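Local coordinates for putative lipoprotein (Bacteroides ovatus, PDB 3OQQ) that is of unknown function but is probably an extracellular lipoprotein, and binds calcium ions, at residues L177-V182 and M298-V303; G194-G199 and N334-V339; D198-E203 and E265-T270; R207-L212 and L224-L229; K232-V237 and I256-K261. All coordinates share one frame; numbering follows the deposited sequence.

Contact 1: L177-V182 and M298-V303; sequences LLTLDV and MLRAEV
Leu-178 and Leu-180 face Val-303 and Ala-301 as hydrogen-bonded pairs of an antiparallel beta sheet, whose two strands run 162° apart in direction. The face bearing these four residues is buried and closely packed on a second sheet: CB of Leu-180 and CB of Ala-301 lie 4.3 Å apart, and Leu-178, Leu-180 and Val-303 press together on Ile-269 of strand 266-272. Beyond Leu-180, a water spans Val-182 O and Leu-299 N.

The opposite face is polar and nearer solvent at Arg-300 and Glu-302, which are partly exposed, though Thr-179 and Asp-181 on it are buried. Here Thr-179 lays its methyl CG2 over the centre of the Arg-300 guanidinium, 3.6 Å above the plane, and the same methyl is 3.8 Å from CG of Glu-302. Arg-300 and Asp-181 point the same way, side by side; the Arg-300 chain bends at chi3 (-74°), which brings NE beside the carboxylate. The salt bridge is two-pronged and side-on, its flat groups only 17° from coplanar: Arg-300 NE donates to Asp-181 OD1 at 2.7 Å, and Arg-300 NH2 reaches the syn lone pair of Asp-181 OD2 at 2.8 Å.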
# COMPACT_ATOMS: atom_id res chain seq x y z
N LEU A 177 -10.95 -1.04 -1.81
CA LEU A 177 -10.45 -2.40 -1.89
C LEU A 177 -8.95 -2.37 -1.57
O LEU A 177 -8.17 -1.73 -2.30
CB LEU A 177 -10.71 -3.05 -3.27
CG LEU A 177 -10.33 -4.53 -3.41
CD1 LEU A 177 -11.29 -5.41 -2.59
CD2 LEU A 177 -10.39 -4.97 -4.88
N LEU A 178 -8.57 -3.02 -0.45
CA LEU A 178 -7.19 -3.15 -0.02
C LEU A 178 -6.72 -4.59 -0.03
O LEU A 178 -7.37 -5.45 0.55
CB LEU A 178 -6.98 -2.57 1.40
CG LEU A 178 -5.64 -2.92 2.10
CD1 LEU A 178 -4.50 -2.08 1.59
CD2 LEU A 178 -5.74 -2.76 3.59
N THR A 179 -5.53 -4.84 -0.61
CA THR A 179 -4.89 -6.13 -0.48
C THR A 179 -3.58 -5.88 0.20
O THR A 179 -2.97 -4.83 0.01
CB THR A 179 -4.73 -6.93 -1.78
OG1 THR A 179 -3.97 -6.22 -2.75
CG2 THR A 179 -6.06 -7.42 -2.34
N LEU A 180 -3.19 -6.83 1.06
CA LEU A 180 -1.92 -6.88 1.77
C LEU A 180 -1.36 -8.27 1.53
O LEU A 180 -2.01 -9.27 1.91
CB LEU A 180 -2.09 -6.61 3.28
CG LEU A 180 -2.69 -5.27 3.73
CD1 LEU A 180 -3.00 -5.30 5.20
CD2 LEU A 180 -1.75 -4.11 3.40
N ASP A 181 -0.23 -8.34 0.81
CA ASP A 181 0.38 -9.62 0.42
C ASP A 181 1.72 -9.80 1.06
O ASP A 181 2.61 -8.99 0.79
CB ASP A 181 0.52 -9.71 -1.12
CG ASP A 181 -0.79 -9.60 -1.85
OD1 ASP A 181 -1.86 -9.92 -1.24
OD2 ASP A 181 -0.79 -9.16 -3.02
N VAL A 182 1.90 -10.87 1.86
CA VAL A 182 3.17 -11.16 2.54
C VAL A 182 4.19 -11.69 1.54
O VAL A 182 4.06 -12.81 1.03
CB VAL A 182 3.03 -12.13 3.73
CG1 VAL A 182 4.37 -12.25 4.49
CG2 VAL A 182 1.92 -11.70 4.68
N MSE A 298 1.34 -16.15 -2.30
CA MSE A 298 1.51 -15.23 -1.20
C MSE A 298 0.33 -15.23 -0.26
O MSE A 298 -0.80 -15.32 -0.73
CB MSE A 298 1.75 -13.81 -1.73
CG MSE A 298 3.14 -13.64 -2.34
SE MSE A 298 3.47 -11.79 -2.88
CE MSE A 298 4.92 -12.19 -4.17
N LEU A 299 0.58 -15.15 1.06
CA LEU A 299 -0.52 -15.01 2.04
C LEU A 299 -1.11 -13.60 1.83
O LEU A 299 -0.38 -12.61 1.89
CB LEU A 299 -0.06 -15.24 3.49
CG LEU A 299 -1.06 -14.88 4.64
CD1 LEU A 299 -2.38 -15.69 4.53
CD2 LEU A 299 -0.44 -15.15 6.00
N ARG A 300 -2.42 -13.54 1.51
CA ARG A 300 -3.09 -12.29 1.19
C ARG A 300 -4.23 -11.98 2.14
O ARG A 300 -5.09 -12.84 2.38
CB ARG A 300 -3.62 -12.34 -0.28
CG ARG A 300 -4.76 -11.32 -0.60
CD ARG A 300 -5.08 -11.24 -2.08
NE ARG A 300 -4.02 -10.51 -2.81
CZ ARG A 300 -4.13 -10.05 -4.05
NH1 ARG A 300 -5.25 -10.25 -4.75
NH2 ARG A 300 -3.14 -9.38 -4.61
N ALA A 301 -4.25 -10.73 2.68
CA ALA A 301 -5.40 -10.20 3.39
C ALA A 301 -6.13 -9.28 2.39
O ALA A 301 -5.48 -8.46 1.72
CB ALA A 301 -5.01 -9.44 4.66
N GLU A 302 -7.44 -9.46 2.22
CA GLU A 302 -8.21 -8.64 1.29
C GLU A 302 -9.38 -8.00 2.03
O GLU A 302 -10.14 -8.71 2.69
CB GLU A 302 -8.68 -9.43 0.07
CG GLU A 302 -9.38 -8.55 -0.95
CD GLU A 302 -9.99 -9.30 -2.12
OE1 GLU A 302 -9.26 -9.56 -3.10
OE2 GLU A 302 -11.19 -9.64 -2.04
N VAL A 303 -9.48 -6.67 1.96
CA VAL A 303 -10.51 -5.92 2.68
C VAL A 303 -11.26 -5.02 1.72
O VAL A 303 -10.67 -4.19 1.02
CB VAL A 303 -9.93 -5.08 3.85
CG1 VAL A 303 -11.05 -4.38 4.63
CG2 VAL A 303 -9.08 -5.95 4.79
O HOH W 1 3.41 -15.22 1.74

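Contact 2: G194-G199 and N334-V339; sequences GVVLDG and NFFIKV
Asn-334 pairs with Val-196 through two backbone bonds, its N reaching Val-196 O at 3.1 Å in the carbonyl plane, whereas Val-196 N approaches Asn-334 O from above that carbonyl's plane. The two CB atoms meet on one face of the sheet. CG of Asn-334 is anti to the backbone N (chi1 -176°), and from the amide it carries ND2 gives a hydrogen to a water at 2.8 Å that in turn donates to Asp-198 OD2. Its strongest partner is His-346, which meets OD1, and ND2 also serves Ala-351 O.

Phe-335 turns to the other face. Val-195 lies alongside it, pointing the same way, and places CG2 over the ring in a CH-pi contact, 3.9 Å from the centroid; Gly-194 O sits at the ring's edge. Leu-180 and Tyr-154 also touch this ring, which therefore belongs to the packing between the two facing antiparallel sheets of the domain.

At Phe-336 the side chain returns to the Asn-334 face. CG stands between the backbone N and the carbonyl carbon (chi1 64°), and the ring folds back across the neighbouring strand onto Gly-194. Gly-194 CA is 4.1 Å from the ring centroid and only 13° off the normal, an approach that the lack of a CB allows. CE1 of Phe-336 comes 3.4 Å from Val-195 N, and Val-196 CG2 meets the same carbon at 3.9 Å, its side chain crossing at about a right angle. His-346 stacks with the Phe-336 ring.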
# COMPACT_ATOMS: atom_id res chain seq x y z
N GLY A 194 0.13 -4.58 9.45
CA GLY A 194 -1.17 -3.91 9.41
C GLY A 194 -1.11 -2.52 8.84
O GLY A 194 -0.05 -2.04 8.41
N VAL A 195 -2.26 -1.85 8.87
CA VAL A 195 -2.36 -0.49 8.36
C VAL A 195 -3.49 0.20 9.09
O VAL A 195 -4.47 -0.42 9.46
CB VAL A 195 -2.56 -0.44 6.79
CG1 VAL A 195 -3.87 -1.08 6.33
CG2 VAL A 195 -2.44 0.99 6.24
N VAL A 196 -3.30 1.47 9.33
CA VAL A 196 -4.32 2.36 9.82
C VAL A 196 -4.73 3.17 8.59
O VAL A 196 -3.87 3.79 7.97
CB VAL A 196 -3.86 3.29 10.97
CG1 VAL A 196 -4.97 4.28 11.31
CG2 VAL A 196 -3.40 2.52 12.20
N LEU A 197 -6.02 3.13 8.23
CA LEU A 197 -6.56 3.96 7.16
C LEU A 197 -7.00 5.23 7.85
O LEU A 197 -8.14 5.35 8.31
CB LEU A 197 -7.71 3.26 6.42
CG LEU A 197 -7.40 1.91 5.80
CD1 LEU A 197 -8.64 1.28 5.29
CD2 LEU A 197 -6.32 2.01 4.71
N ASP A 198 -6.02 6.12 8.03
CA ASP A 198 -6.14 7.36 8.78
C ASP A 198 -7.28 8.24 8.26
O ASP A 198 -7.36 8.53 7.06
CB ASP A 198 -4.80 8.10 8.72
CG ASP A 198 -4.55 9.00 9.90
OD1 ASP A 198 -5.35 9.92 10.11
OD2 ASP A 198 -3.57 8.75 10.63
N GLY A 199 -8.17 8.63 9.17
CA GLY A 199 -9.33 9.45 8.84
C GLY A 199 -10.51 8.68 8.29
O GLY A 199 -11.59 9.27 8.14
N ASN A 334 -1.04 4.59 7.12
CA ASN A 334 -0.16 4.39 8.25
C ASN A 334 0.11 2.89 8.46
O ASN A 334 -0.50 2.24 9.31
CB ASN A 334 -0.72 5.07 9.51
CG ASN A 334 0.21 4.98 10.69
OD1 ASN A 334 1.32 4.47 10.58
ND2 ASN A 334 -0.21 5.45 11.84
N PHE A 335 1.06 2.36 7.68
CA PHE A 335 1.50 0.98 7.75
C PHE A 335 2.31 0.70 9.02
O PHE A 335 2.98 1.59 9.54
CB PHE A 335 2.36 0.63 6.51
CG PHE A 335 1.55 0.65 5.24
CD1 PHE A 335 0.61 -0.34 4.99
CD2 PHE A 335 1.72 1.65 4.31
CE1 PHE A 335 -0.16 -0.31 3.82
CE2 PHE A 335 0.98 1.65 3.11
CZ PHE A 335 0.03 0.69 2.89
N PHE A 336 2.24 -0.53 9.51
CA PHE A 336 2.96 -0.92 10.73
C PHE A 336 3.13 -2.42 10.81
O PHE A 336 2.45 -3.17 10.09
CB PHE A 336 2.22 -0.42 12.03
CG PHE A 336 0.84 -0.98 12.32
CD1 PHE A 336 -0.30 -0.36 11.82
CD2 PHE A 336 0.69 -2.11 13.12
CE1 PHE A 336 -1.57 -0.87 12.10
CE2 PHE A 336 -0.59 -2.61 13.41
CZ PHE A 336 -1.71 -2.00 12.88
N ILE A 337 4.00 -2.84 11.73
CA ILE A 337 4.21 -4.22 12.08
C ILE A 337 4.19 -4.36 13.61
O ILE A 337 4.38 -3.38 14.34
CB ILE A 337 5.48 -4.86 11.48
CG1 ILE A 337 6.80 -4.15 11.97
CG2 ILE A 337 5.36 -4.95 9.95
CD1 ILE A 337 7.96 -4.99 12.01
N LYS A 338 3.91 -5.59 14.08
CA LYS A 338 4.04 -5.96 15.48
C LYS A 338 5.01 -7.12 15.60
O LYS A 338 5.13 -7.95 14.69
CB LYS A 338 2.72 -6.31 16.17
CG LYS A 338 1.76 -5.17 16.33
CD LYS A 338 0.88 -5.45 17.55
CE LYS A 338 -0.56 -5.38 17.22
NZ LYS A 338 -1.39 -5.57 18.44
N VAL A 339 5.75 -7.12 16.70
CA VAL A 339 6.71 -8.18 17.00
C VAL A 339 6.24 -8.84 18.28
O VAL A 339 5.47 -8.24 19.05
CB VAL A 339 8.17 -7.66 17.07
CG1 VAL A 339 8.57 -6.95 15.77
CG2 VAL A 339 8.39 -6.76 18.28
O HOH W 2 -2.68 6.60 12.25

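Contact 3: D198-E203 and E265-T270; sequences DGLKSE and EGTVIT
An inverse gamma turn centred on Leu-200, in the loop after strand 190-198, meets the start of strand 266-272 at Gly-266 and Thr-267. The strand pairing is ending here: Gly-199 N donates to Glu-265 O at 2.9 Å, tilted from that carbonyl's plane, and Asp-198 CA adds a CA-H...O contact to the same oxygen at 3.3 Å. The side chains of these flanking acids look elsewhere, Asp-198 to a salt bridge with Arg-332 and Glu-265 to Ser-354.

Gly-266 passes close to the turn, its CA 3.5 Å from Leu-200 O, and its backbone angles (133°/-162°) are ones that glycine alone adopts easily. Next to it the Thr-267 hydroxyl binds the turn directly. OG1 lies anti to the carbonyl carbon (chi1 -54°) and donates to Leu-200 O at 3.0 Å. The Leu-200 and Thr-267 side chains run side by side, with Leu-200 CD2 3.8 Å from OG1, and Leu-200 continues inward to Leu-305 of strand 298-307. Because the hydroxyl gives its proton to the turn, this buried polar group is satisfied by main chain, and the Leu-200 carbonyl is tied to the first residues of the strand, just past the last backbone bonds of its neighbour.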
# COMPACT_ATOMS: atom_id res chain seq x y z
N ASP A 198 -6.02 6.12 8.03
CA ASP A 198 -6.14 7.36 8.78
C ASP A 198 -7.28 8.24 8.26
O ASP A 198 -7.36 8.53 7.06
CB ASP A 198 -4.80 8.10 8.72
CG ASP A 198 -4.55 9.00 9.90
OD1 ASP A 198 -5.35 9.92 10.11
OD2 ASP A 198 -3.57 8.75 10.63
N GLY A 199 -8.17 8.63 9.17
CA GLY A 199 -9.33 9.45 8.84
C GLY A 199 -10.51 8.68 8.29
O GLY A 199 -11.59 9.27 8.14
N LEU A 200 -10.36 7.37 7.98
CA LEU A 200 -11.51 6.61 7.50
C LEU A 200 -12.34 6.15 8.70
O LEU A 200 -12.21 5.02 9.16
CB LEU A 200 -11.14 5.44 6.58
CG LEU A 200 -12.35 4.92 5.77
CD1 LEU A 200 -12.76 5.90 4.64
CD2 LEU A 200 -12.11 3.57 5.27
N LYS A 201 -13.16 7.07 9.23
CA LYS A 201 -13.98 6.87 10.42
C LYS A 201 -15.12 5.87 10.20
O LYS A 201 -15.55 5.67 9.06
CB LYS A 201 -14.54 8.22 10.90
CG LYS A 201 -13.46 9.27 11.14
CD LYS A 201 -13.94 10.40 12.00
CE LYS A 201 -13.19 11.68 11.74
NZ LYS A 201 -14.00 12.63 10.93
N SER A 202 -15.62 5.25 11.29
CA SER A 202 -16.70 4.26 11.25
C SER A 202 -17.99 4.86 10.64
O SER A 202 -18.69 4.18 9.91
CB SER A 202 -16.97 3.69 12.65
OG SER A 202 -17.38 4.68 13.57
N GLU A 203 -18.25 6.16 10.88
CA GLU A 203 -19.39 6.93 10.37
C GLU A 203 -19.42 6.90 8.83
O GLU A 203 -20.47 7.09 8.25
CB GLU A 203 -19.30 8.41 10.85
CG GLU A 203 -19.47 8.63 12.35
CD GLU A 203 -18.28 8.38 13.26
OE1 GLU A 203 -17.24 7.87 12.78
OE2 GLU A 203 -18.40 8.66 14.48
N GLU A 265 -8.56 6.97 15.22
CA GLU A 265 -7.65 7.34 14.11
C GLU A 265 -8.13 6.86 12.73
O GLU A 265 -7.58 7.28 11.71
CB GLU A 265 -6.23 6.78 14.38
CG GLU A 265 -6.17 5.27 14.52
CD GLU A 265 -6.30 4.72 15.93
OE1 GLU A 265 -7.11 5.25 16.72
OE2 GLU A 265 -5.57 3.75 16.24
N GLY A 266 -9.11 5.97 12.71
CA GLY A 266 -9.62 5.44 11.45
C GLY A 266 -9.74 3.93 11.53
O GLY A 266 -9.76 3.39 12.64
N THR A 267 -9.84 3.25 10.37
CA THR A 267 -9.97 1.78 10.29
C THR A 267 -8.61 1.11 10.57
O THR A 267 -7.61 1.44 9.91
CB THR A 267 -10.56 1.36 8.92
OG1 THR A 267 -11.78 2.08 8.72
CG2 THR A 267 -10.85 -0.15 8.83
N VAL A 268 -8.57 0.19 11.53
CA VAL A 268 -7.29 -0.48 11.85
C VAL A 268 -7.35 -1.93 11.35
O VAL A 268 -8.20 -2.70 11.80
CB VAL A 268 -6.91 -0.37 13.35
CG1 VAL A 268 -5.63 -1.15 13.67
CG2 VAL A 268 -6.80 1.10 13.79
N ILE A 269 -6.46 -2.29 10.40
CA ILE A 269 -6.42 -3.59 9.77
C ILE A 269 -5.14 -4.33 10.18
O ILE A 269 -4.05 -3.80 9.99
CB ILE A 269 -6.51 -3.43 8.20
CG1 ILE A 269 -7.85 -2.73 7.83
CG2 ILE A 269 -6.38 -4.80 7.47
CD1 ILE A 269 -8.00 -2.30 6.40
N THR A 270 -5.29 -5.56 10.70
CA THR A 270 -4.10 -6.35 11.06
C THR A 270 -4.17 -7.76 10.47
O THR A 270 -5.22 -8.40 10.48
CB THR A 270 -3.88 -6.43 12.57
OG1 THR A 270 -5.04 -7.00 13.16
CG2 THR A 270 -3.56 -5.07 13.21

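Contact 4: R207-L212 and L224-L229; sequences RITASL and LAKEEL
The guanidinium of Arg-207 is met at its edge by Leu-229 O, which accepts from NH1 at 2.9 Å and lies 15° out of the guanidinium plane. The Arg-207 chain bends at chi2 (-67°), and CD also comes within 3.2 Å of this oxygen. The second flat group, the carboxylate of Glu-227, leaves the contact for a salt bridge with Lys-232.

Arg-207 and Leu-229 stand at one end of the antiparallel hairpin of strands 205-215 and 221-230. Here the chain turns a corner at Leu-229, and its N bonds not to a strand carbonyl but to Thr-209 OG1, at 2.8 Å and nearly straight (175°). In the middle, Ala-210 and Glu-227 form a regular hydrogen-bonded pair. Ser-211 OG lies against the extended Lys-226 chain, 3.4 Å from CG, and a water lies near both OG and NZ.

The far end holds a classic beta bulge: Leu-224 and Ala-225 both face Leu-212. Leu-224 N bonds to Leu-212 O at 2.7 Å. Ala-225 N reaches Leu-212 O weakly, at 3.4 Å. CB of Leu-212 touches CB of Leu-224 at 4.0 Å, while Leu-212 and Ala-210 pack on Leu-257 of strand 253-263. At both irregular ends, backbone groups outside the regular pairing thus find partners: Leu-229 N on a threonine hydroxyl, Leu-229 O on an arginine, and Leu-224 N and Ala-225 N on one shared carbonyl.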
# COMPACT_ATOMS: atom_id res chain seq x y z
N ARG A 207 -20.27 -1.37 5.47
CA ARG A 207 -19.95 -2.79 5.46
C ARG A 207 -18.49 -3.06 5.32
O ARG A 207 -17.77 -2.33 4.63
CB ARG A 207 -20.65 -3.54 4.29
CG ARG A 207 -22.15 -3.33 4.12
CD ARG A 207 -22.90 -3.94 5.27
NE ARG A 207 -24.33 -3.65 5.24
CZ ARG A 207 -25.28 -4.58 5.12
NH1 ARG A 207 -24.94 -5.86 5.00
NH2 ARG A 207 -26.56 -4.24 5.12
N ILE A 208 -18.08 -4.20 5.89
CA ILE A 208 -16.72 -4.73 5.77
C ILE A 208 -16.80 -6.13 5.16
O ILE A 208 -17.56 -6.98 5.67
CB ILE A 208 -16.02 -4.80 7.16
CG1 ILE A 208 -15.83 -3.41 7.81
CG2 ILE A 208 -14.69 -5.59 7.11
CD1 ILE A 208 -15.58 -3.46 9.28
N THR A 209 -15.97 -6.41 4.15
CA THR A 209 -15.77 -7.75 3.62
C THR A 209 -14.31 -8.04 3.88
O THR A 209 -13.47 -7.24 3.49
CB THR A 209 -16.23 -7.92 2.18
OG1 THR A 209 -17.65 -7.87 2.16
CG2 THR A 209 -15.76 -9.24 1.56
N ALA A 210 -13.99 -9.13 4.61
CA ALA A 210 -12.59 -9.43 4.90
C ALA A 210 -12.30 -10.87 4.52
O ALA A 210 -13.08 -11.75 4.87
CB ALA A 210 -12.29 -9.18 6.38
N SER A 211 -11.19 -11.09 3.78
CA SER A 211 -10.76 -12.41 3.30
C SER A 211 -9.30 -12.68 3.52
O SER A 211 -8.45 -11.79 3.41
CB SER A 211 -11.03 -12.56 1.79
OG SER A 211 -12.32 -12.11 1.40
N LEU A 212 -9.01 -13.94 3.83
CA LEU A 212 -7.66 -14.51 3.91
C LEU A 212 -7.55 -15.39 2.71
O LEU A 212 -8.46 -16.19 2.46
CB LEU A 212 -7.46 -15.29 5.20
CG LEU A 212 -7.24 -14.42 6.44
CD1 LEU A 212 -7.32 -15.26 7.71
CD2 LEU A 212 -5.91 -13.66 6.33
N LEU A 224 -8.93 -18.86 2.21
CA LEU A 224 -8.65 -19.53 3.50
C LEU A 224 -9.74 -19.24 4.55
O LEU A 224 -9.90 -20.00 5.50
CB LEU A 224 -7.29 -19.12 4.07
CG LEU A 224 -6.03 -19.51 3.28
CD1 LEU A 224 -4.79 -18.83 3.86
CD2 LEU A 224 -5.85 -21.03 3.22
N ALA A 225 -10.42 -18.10 4.41
CA ALA A 225 -11.49 -17.56 5.28
C ALA A 225 -12.07 -16.33 4.65
O ALA A 225 -11.38 -15.63 3.91
CB ALA A 225 -10.95 -17.20 6.67
N LYS A 226 -13.33 -16.04 4.95
CA LYS A 226 -14.03 -14.88 4.42
C LYS A 226 -15.26 -14.63 5.22
O LYS A 226 -15.92 -15.57 5.65
CB LYS A 226 -14.41 -15.10 2.93
CG LYS A 226 -15.10 -13.94 2.23
CD LYS A 226 -15.35 -14.30 0.77
CE LYS A 226 -15.42 -13.09 -0.12
NZ LYS A 226 -15.37 -13.44 -1.56
N GLU A 227 -15.53 -13.34 5.45
CA GLU A 227 -16.74 -12.81 6.06
C GLU A 227 -17.18 -11.69 5.14
O GLU A 227 -16.39 -10.77 4.90
CB GLU A 227 -16.54 -12.34 7.51
CG GLU A 227 -17.87 -12.04 8.20
CD GLU A 227 -17.79 -11.84 9.70
OE1 GLU A 227 -16.94 -12.48 10.36
OE2 GLU A 227 -18.64 -11.09 10.22
N GLU A 228 -18.41 -11.76 4.65
CA GLU A 228 -18.93 -10.80 3.67
C GLU A 228 -19.94 -9.80 4.21
O GLU A 228 -20.85 -10.16 4.96
CB GLU A 228 -19.60 -11.55 2.52
CG GLU A 228 -18.63 -12.24 1.60
CD GLU A 228 -19.27 -12.65 0.29
OE1 GLU A 228 -19.37 -11.80 -0.62
OE2 GLU A 228 -19.71 -13.82 0.19
N LEU A 229 -19.81 -8.54 3.75
CA LEU A 229 -20.74 -7.41 3.98
C LEU A 229 -21.21 -7.29 5.44
O LEU A 229 -22.40 -7.10 5.72
CB LEU A 229 -21.96 -7.59 3.03
CG LEU A 229 -21.66 -7.80 1.55
CD1 LEU A 229 -22.89 -8.24 0.80
CD2 LEU A 229 -21.11 -6.55 0.91
O HOH W 3 -12.37 -13.64 -1.51

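Contact 5: K232-V237 and I256-K261; sequences KNIVKV and ILTVDK
Val-237 and Leu-257 lie side by side and point the same way, with CG2 of Val-237 3.9 Å from CB of Leu-257. CG1 of Val-237 is anti to the carbonyl carbon (chi1 -58°), which leaves CG2 between the backbone N and the carbonyl carbon, the branch that meets Leu-257. Val-235 and Val-259 share this apolar face, and all four belong to the antiparallel hairpin of strands 234-242 and 253-263, joined by paired backbone bonds. The face packs on strand 205-215, through Ile-208, Ala-210 and Leu-212.

On the reverse face the arrangement is mixed. Ile-234 runs alongside Thr-258, methyl CG2 to methyl CG2 at 3.7 Å, but slants across Asp-260, its CG1 3.6 Å from the carboxylate carbon CG. That carboxylate finds its polar partners at Gln-263 and at Ala-262 N. Lys-236 lies parallel in sense to Ile-256, CG against CG2 at 3.8 Å, before its chain bends away.

At the open end of the hairpin, Lys-261 crosses Asn-233 at about a right angle. Its CG sits between backbone N and carbonyl carbon (chi1 73°), and the chain then extends past Lys-232 O, 3.7 Å from CE. NZ donates to a water at 2.8 Å, which lies 2.7 Å from Lys-232 O, and to Val-205 O. A carbonyl and a water thus take up hydrogens of the ammonium group, which would probably favour its charged state.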
# COMPACT_ATOMS: atom_id res chain seq x y z
N LYS A 232 -20.62 -5.21 11.52
CA LYS A 232 -19.87 -5.21 12.78
C LYS A 232 -18.79 -4.11 12.80
O LYS A 232 -18.22 -3.79 11.75
CB LYS A 232 -19.15 -6.56 12.98
CG LYS A 232 -20.06 -7.76 13.24
CD LYS A 232 -19.22 -9.03 13.18
CE LYS A 232 -20.05 -10.28 13.30
NZ LYS A 232 -19.19 -11.50 13.25
N ASN A 233 -18.48 -3.61 14.01
CA ASN A 233 -17.38 -2.67 14.26
C ASN A 233 -16.04 -3.39 14.06
O ASN A 233 -15.11 -2.86 13.45
CB ASN A 233 -17.48 -2.11 15.68
CG ASN A 233 -18.56 -1.06 15.85
OD1 ASN A 233 -19.27 -0.71 14.90
ND2 ASN A 233 -18.65 -0.49 17.04
N ILE A 234 -15.97 -4.64 14.55
CA ILE A 234 -14.79 -5.49 14.43
C ILE A 234 -15.18 -6.77 13.70
O ILE A 234 -16.06 -7.51 14.14
CB ILE A 234 -14.14 -5.79 15.82
CG1 ILE A 234 -13.77 -4.49 16.59
CG2 ILE A 234 -12.91 -6.71 15.64
CD1 ILE A 234 -13.65 -4.69 18.14
N VAL A 235 -14.51 -7.01 12.60
CA VAL A 235 -14.65 -8.19 11.77
C VAL A 235 -13.33 -8.93 11.93
O VAL A 235 -12.28 -8.36 11.66
CB VAL A 235 -14.98 -7.80 10.29
CG1 VAL A 235 -14.95 -9.02 9.37
CG2 VAL A 235 -16.32 -7.10 10.20
N LYS A 236 -13.39 -10.15 12.43
CA LYS A 236 -12.21 -10.99 12.59
C LYS A 236 -12.42 -12.25 11.77
O LYS A 236 -13.42 -12.93 11.98
CB LYS A 236 -11.97 -11.30 14.08
CG LYS A 236 -10.74 -12.16 14.38
CD LYS A 236 -10.39 -12.07 15.86
CE LYS A 236 -10.02 -13.40 16.45
NZ LYS A 236 -11.22 -14.24 16.74
N VAL A 237 -11.53 -12.53 10.79
CA VAL A 237 -11.61 -13.77 10.01
C VAL A 237 -10.28 -14.52 10.21
O VAL A 237 -9.21 -13.90 10.29
CB VAL A 237 -12.04 -13.64 8.52
CG1 VAL A 237 -13.41 -12.97 8.39
CG2 VAL A 237 -11.02 -12.93 7.66
N ILE A 256 -4.76 -14.54 10.87
CA ILE A 256 -5.91 -13.87 11.51
C ILE A 256 -6.00 -12.45 10.95
O ILE A 256 -5.07 -11.66 11.13
CB ILE A 256 -5.85 -13.84 13.07
CG1 ILE A 256 -5.55 -15.23 13.69
CG2 ILE A 256 -7.13 -13.21 13.65
CD1 ILE A 256 -5.06 -15.19 15.16
N LEU A 257 -7.12 -12.13 10.29
CA LEU A 257 -7.34 -10.80 9.73
C LEU A 257 -8.42 -10.09 10.53
O LEU A 257 -9.55 -10.56 10.61
CB LEU A 257 -7.72 -10.89 8.24
CG LEU A 257 -8.20 -9.63 7.54
CD1 LEU A 257 -7.13 -8.52 7.56
CD2 LEU A 257 -8.62 -9.96 6.15
N THR A 258 -8.04 -8.97 11.16
CA THR A 258 -8.96 -8.18 11.96
C THR A 258 -9.15 -6.84 11.28
O THR A 258 -8.18 -6.19 10.89
CB THR A 258 -8.47 -8.04 13.41
OG1 THR A 258 -8.22 -9.35 13.93
CG2 THR A 258 -9.49 -7.32 14.31
N VAL A 259 -10.40 -6.44 11.10
CA VAL A 259 -10.74 -5.12 10.58
C VAL A 259 -11.54 -4.41 11.68
O VAL A 259 -12.62 -4.88 12.06
CB VAL A 259 -11.47 -5.15 9.21
CG1 VAL A 259 -11.75 -3.74 8.72
CG2 VAL A 259 -10.66 -5.91 8.16
N ASP A 260 -11.00 -3.31 12.22
CA ASP A 260 -11.66 -2.53 13.27
C ASP A 260 -11.94 -1.13 12.73
O ASP A 260 -11.03 -0.31 12.66
CB ASP A 260 -10.80 -2.49 14.56
CG ASP A 260 -11.46 -1.86 15.79
OD1 ASP A 260 -12.47 -1.16 15.63
OD2 ASP A 260 -10.92 -2.03 16.90
N LYS A 261 -13.22 -0.86 12.34
CA LYS A 261 -13.57 0.42 11.75
C LYS A 261 -13.85 1.47 12.83
O LYS A 261 -13.98 2.64 12.50
CB LYS A 261 -14.80 0.27 10.82
CG LYS A 261 -16.17 0.06 11.55
CD LYS A 261 -17.29 0.08 10.54
CE LYS A 261 -18.66 -0.13 11.14
NZ LYS A 261 -19.66 -0.43 10.07
O HOH W 4 -18.93 -2.98 9.26

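Two facing antiparallel sheets relate the contacts. Contacts 1 and 4 lie on one, where Glu-302 N probably bonds Ser-211 O at 2.8 Å; the other carries probable bonds Leu-197 N to Thr-267 O (contacts 2 and 3) and Val-268 N to Asp-260 O (contacts 3 and 5). Between the sheets, Ile-269 CD1 of contact 3 touches Leu-178 CD2 of contact 1 at 3.6 Å, and Leu-257 CD1 of contact 5 meets Ala-301 CB at 3.7 Å. A triethylene glycol, probably from the crystallisation liquor, lies about 5 Å from the side chains of Phe-336 and Thr-258. A calcium ion lies about 13 Å from the Val-182 side chain, and no residue of the five contacts is among the calcium ligands.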